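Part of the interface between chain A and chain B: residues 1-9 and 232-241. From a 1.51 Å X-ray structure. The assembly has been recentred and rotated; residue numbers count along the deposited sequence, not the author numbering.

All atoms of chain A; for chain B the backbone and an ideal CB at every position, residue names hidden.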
# COMPACT_ATOMS: atom_id res chain seq x y z
N MSE A 1 38.97 17.10 -19.67
CA MSE A 1 39.58 16.13 -18.75
C MSE A 1 39.46 14.71 -19.27
O MSE A 1 38.48 14.40 -19.97
CB MSE A 1 38.85 16.14 -17.37
CG MSE A 1 39.12 17.49 -16.64
SE MSE A 1 38.16 17.68 -15.01
CE MSE A 1 36.49 18.50 -15.82
N PHE A 2 40.41 13.84 -18.89
CA PHE A 2 40.41 12.45 -19.34
C PHE A 2 40.43 12.31 -20.84
O PHE A 2 39.99 11.35 -21.46
CB PHE A 2 39.21 11.62 -18.72
CG PHE A 2 39.58 10.88 -17.48
CD1 PHE A 2 40.16 11.57 -16.38
CD2 PHE A 2 39.26 9.57 -17.33
CE1 PHE A 2 40.51 10.92 -15.17
CE2 PHE A 2 39.52 8.93 -16.17
CZ PHE A 2 40.14 9.50 -15.07
N GLU A 3 41.11 13.28 -21.47
CA GLU A 3 41.29 13.28 -22.95
C GLU A 3 42.61 12.64 -23.37
O GLU A 3 42.70 12.18 -24.49
CB GLU A 3 41.26 14.74 -23.43
CG GLU A 3 39.77 15.17 -23.46
CD GLU A 3 39.67 16.59 -23.55
OE1 GLU A 3 39.78 17.28 -22.48
OE2 GLU A 3 39.48 17.01 -24.68
N ASN A 4 43.50 12.48 -22.42
CA ASN A 4 44.78 11.91 -22.81
C ASN A 4 45.00 10.44 -22.55
O ASN A 4 45.91 9.81 -23.09
CB ASN A 4 45.87 12.81 -22.20
CG ASN A 4 45.95 14.17 -22.96
OD1 ASN A 4 45.23 14.38 -23.98
ND2 ASN A 4 46.66 15.10 -22.41
N VAL A 5 44.06 9.78 -21.93
CA VAL A 5 44.10 8.31 -21.84
C VAL A 5 43.63 7.70 -23.15
O VAL A 5 42.77 8.33 -23.86
CB VAL A 5 43.19 7.85 -20.65
CG1 VAL A 5 43.83 8.28 -19.33
CG2 VAL A 5 41.80 8.51 -20.72
N SER A 6 44.14 6.52 -23.47
CA SER A 6 43.88 5.94 -24.76
C SER A 6 43.07 4.69 -24.75
O SER A 6 42.71 4.23 -25.84
CB SER A 6 45.29 5.51 -25.35
OG SER A 6 45.76 6.69 -25.86
N THR A 7 43.04 4.04 -23.61
CA THR A 7 42.27 2.80 -23.57
C THR A 7 41.34 2.83 -22.35
O THR A 7 41.57 3.57 -21.40
CB THR A 7 43.16 1.53 -23.36
OG1 THR A 7 43.82 1.58 -22.13
CG2 THR A 7 44.26 1.37 -24.47
N PHE A 8 40.31 1.94 -22.39
CA PHE A 8 39.38 1.96 -21.25
C PHE A 8 40.14 1.53 -20.03
O PHE A 8 39.95 2.05 -18.93
CB PHE A 8 38.22 0.91 -21.56
CG PHE A 8 37.47 0.55 -20.29
CD1 PHE A 8 36.68 1.52 -19.68
CD2 PHE A 8 37.65 -0.69 -19.67
CE1 PHE A 8 36.07 1.19 -18.43
CE2 PHE A 8 37.07 -1.03 -18.43
CZ PHE A 8 36.25 -0.06 -17.83
N GLU A 9 41.03 0.51 -20.17
CA GLU A 9 41.73 0.03 -18.98
C GLU A 9 42.51 1.19 -18.30
O GLU A 9 42.50 1.41 -17.08
CB GLU A 9 42.69 -1.13 -19.35
CG GLU A 9 43.54 -1.51 -18.16
CD GLU A 9 44.35 -2.81 -18.47
OE1 GLU A 9 44.17 -3.37 -19.57
OE2 GLU A 9 45.17 -3.23 -17.64
N UNK B 232 33.68 10.22 -19.57
CA UNK B 232 34.56 9.79 -20.65
C UNK B 232 35.00 8.31 -20.45
O UNK B 232 35.14 7.61 -21.44
CB UNK B 232 35.78 10.71 -20.72
N UNK B 233 35.13 7.83 -19.17
CA UNK B 233 35.49 6.43 -18.94
C UNK B 233 34.36 5.49 -19.44
O UNK B 233 34.63 4.47 -20.11
CB UNK B 233 35.77 6.19 -17.45
N UNK B 234 33.11 5.91 -19.13
CA UNK B 234 32.00 5.08 -19.65
C UNK B 234 31.93 5.04 -21.17
O UNK B 234 31.68 3.97 -21.76
CB UNK B 234 30.67 5.60 -19.11
N UNK B 235 32.05 6.23 -21.77
CA UNK B 235 31.97 6.24 -23.30
C UNK B 235 33.15 5.45 -23.96
O UNK B 235 32.97 4.85 -24.99
CB UNK B 235 31.99 7.68 -23.82
N UNK B 236 34.33 5.42 -23.26
CA UNK B 236 35.43 4.58 -23.77
C UNK B 236 35.12 3.12 -23.52
O UNK B 236 35.45 2.28 -24.33
CB UNK B 236 36.76 4.96 -23.12
N UNK B 237 34.47 2.79 -22.39
CA UNK B 237 34.08 1.41 -22.20
C UNK B 237 33.24 0.91 -23.38
O UNK B 237 33.50 -0.19 -23.85
CB UNK B 237 33.31 1.26 -20.89
N UNK B 238 32.28 1.71 -23.83
CA UNK B 238 31.42 1.29 -24.94
C UNK B 238 32.20 1.42 -26.26
O UNK B 238 32.11 0.42 -27.06
CB UNK B 238 30.14 2.12 -24.98
N UNK B 239 32.85 2.54 -26.49
CA UNK B 239 33.42 2.68 -27.82
C UNK B 239 34.53 1.59 -28.03
O UNK B 239 34.62 1.08 -29.22
CB UNK B 239 33.99 4.09 -28.00
N UNK B 240 35.25 1.18 -27.00
CA UNK B 240 36.36 0.18 -27.21
C UNK B 240 35.81 -1.14 -27.74
O UNK B 240 36.48 -1.82 -28.53
CB UNK B 240 37.12 -0.08 -25.91
N UNK B 241 34.53 -1.47 -27.44
CA UNK B 241 33.90 -2.72 -27.93
C UNK B 241 33.77 -2.77 -29.44
O UNK B 241 33.55 -3.82 -29.98
CB UNK B 241 32.51 -2.89 -27.31

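Chain B presents one face of a helix to the N-terminal segment of chain A, so its positions divide by the direction of each CA-to-CB bond.

At 232 the bond points toward chain A, with the ideal CB 4.1 Å from Phe A2 CB and 4.6 Å from Met A1 O. A carbonyl oxygen and the carboxylate of Glu A3 lie farther out, so a long side chain with a donor or positive charge suits, lysine or glutamine as well as arginine. The residue is Arg B232. Its NE comes within 2.9 Å of Met A1 O, and Glu A3 CG lies over one face of the guanidinium, 3.7 Å from Arg B232 CZ. Glu A3 OE2, 4.0 Å from Arg B232 NH2, contributes charge attraction without a salt bridge.

Position 233 points sideways, between the rings of Phe A2 and Phe A8. A small or beta-branched residue, alanine, valine or threonine, would fit. Thr B233 places CG2 3.8 Å from Phe A8 CE1 and OG1 3.3 Å from Phe A2 CE2.

Positions 234 and 235 have nothing of chain A within 5.5 Å of the ideal CB, so this contact leaves the choice wide; they are Val B234 and Thr B235.

At 236 the bond again points toward chain A, the ideal CB 4.4 Å from Phe A8 CA. Val A5 offers an apolar side chain and the backbone from Val A5 to Phe A8 runs past, so an apolar side chain suits; leucine is possible, while a long, unbranched, flexible methionine can follow the backbone. Met B236, a selenomethionine, sets SE 3.9 Å from Val A5 CG2 and CE 3.5 Å from Thr A7 O.

Position 237 points sideways, its ideal CB already 3.6 Å from Phe A8 CD1, which favours an apolar or aromatic residue. Phe B237 turns its ring edge toward the face of Phe A8, with centroids 5.2 Å apart and planes at 67°.

Position 238 points away, and 239 likewise has nothing of the chain A stretch within 5.5 Å of its ideal CB, so this contact leaves the choice open at both and does not select glycine; they hold Tyr B238 and Gly B239.

At 240 the bond points toward the start of a chain A helix, where backbone NH groups lack partners from a preceding turn. An acceptor suits, aspartate, glutamine or glutamate, provided it can reach. Glu B240 OE2 accepts a hydrogen bond from Phe A8 N at 2.7 Å, and a water links Glu B240 OE1 to Glu A9 N.

Position 241 meets no chain A atom near its ideal CB, leaving many residues possible; Lys B241 bonds elsewhere in the structure.

Chain B 232-241: RTVTMFYGEK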
# COMPACT_ATOMS: atom_id res chain seq x y z
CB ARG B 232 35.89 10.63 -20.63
CG ARG B 232 35.59 12.15 -20.86
CD ARG B 232 36.58 12.72 -21.86
NE ARG B 232 36.35 14.17 -21.98
CZ ARG B 232 36.07 14.73 -23.16
NH1 ARG B 232 36.12 13.99 -24.29
NH2 ARG B 232 35.87 16.07 -23.13
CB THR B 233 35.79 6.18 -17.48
OG1 THR B 233 36.90 7.07 -17.11
CG2 THR B 233 36.27 4.75 -17.25
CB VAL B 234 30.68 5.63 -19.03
CG1 VAL B 234 29.45 4.96 -19.63
CG2 VAL B 234 30.65 5.42 -17.49
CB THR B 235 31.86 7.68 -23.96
OG1 THR B 235 32.93 8.41 -23.42
CG2 THR B 235 30.60 8.28 -23.26
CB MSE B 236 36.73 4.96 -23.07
CG MSE B 236 37.07 6.39 -23.48
SE MSE B 236 38.67 7.04 -22.46
CE MSE B 236 39.89 5.87 -23.43
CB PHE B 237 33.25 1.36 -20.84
CG PHE B 237 32.59 0.03 -20.53
CD1 PHE B 237 31.24 -0.17 -20.78
CD2 PHE B 237 33.35 -1.00 -19.97
CE1 PHE B 237 30.61 -1.38 -20.50
CE2 PHE B 237 32.75 -2.24 -19.65
CZ PHE B 237 31.38 -2.43 -19.85
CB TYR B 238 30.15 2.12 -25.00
CG TYR B 238 29.22 1.84 -23.80
CD1 TYR B 238 28.79 0.58 -23.53
CD2 TYR B 238 28.78 2.90 -23.07
CE1 TYR B 238 27.89 0.36 -22.43
CE2 TYR B 238 27.89 2.73 -21.96
CZ TYR B 238 27.47 1.46 -21.75
OH TYR B 238 26.60 1.29 -20.62
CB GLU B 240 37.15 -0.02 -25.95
CG GLU B 240 38.45 -0.75 -26.16
CD GLU B 240 39.35 -0.55 -24.92
OE1 GLU B 240 39.49 -1.49 -24.12
OE2 GLU B 240 39.91 0.59 -24.74
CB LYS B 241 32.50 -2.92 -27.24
CG LYS B 241 32.71 -3.12 -25.78
CD LYS B 241 31.32 -3.39 -25.12
CE LYS B 241 31.52 -3.27 -23.58
NZ LYS B 241 32.56 -4.25 -23.03
O HOH W 1 39.83 2.65 -26.58
O HOH W 2 41.19 -1.46 -22.36
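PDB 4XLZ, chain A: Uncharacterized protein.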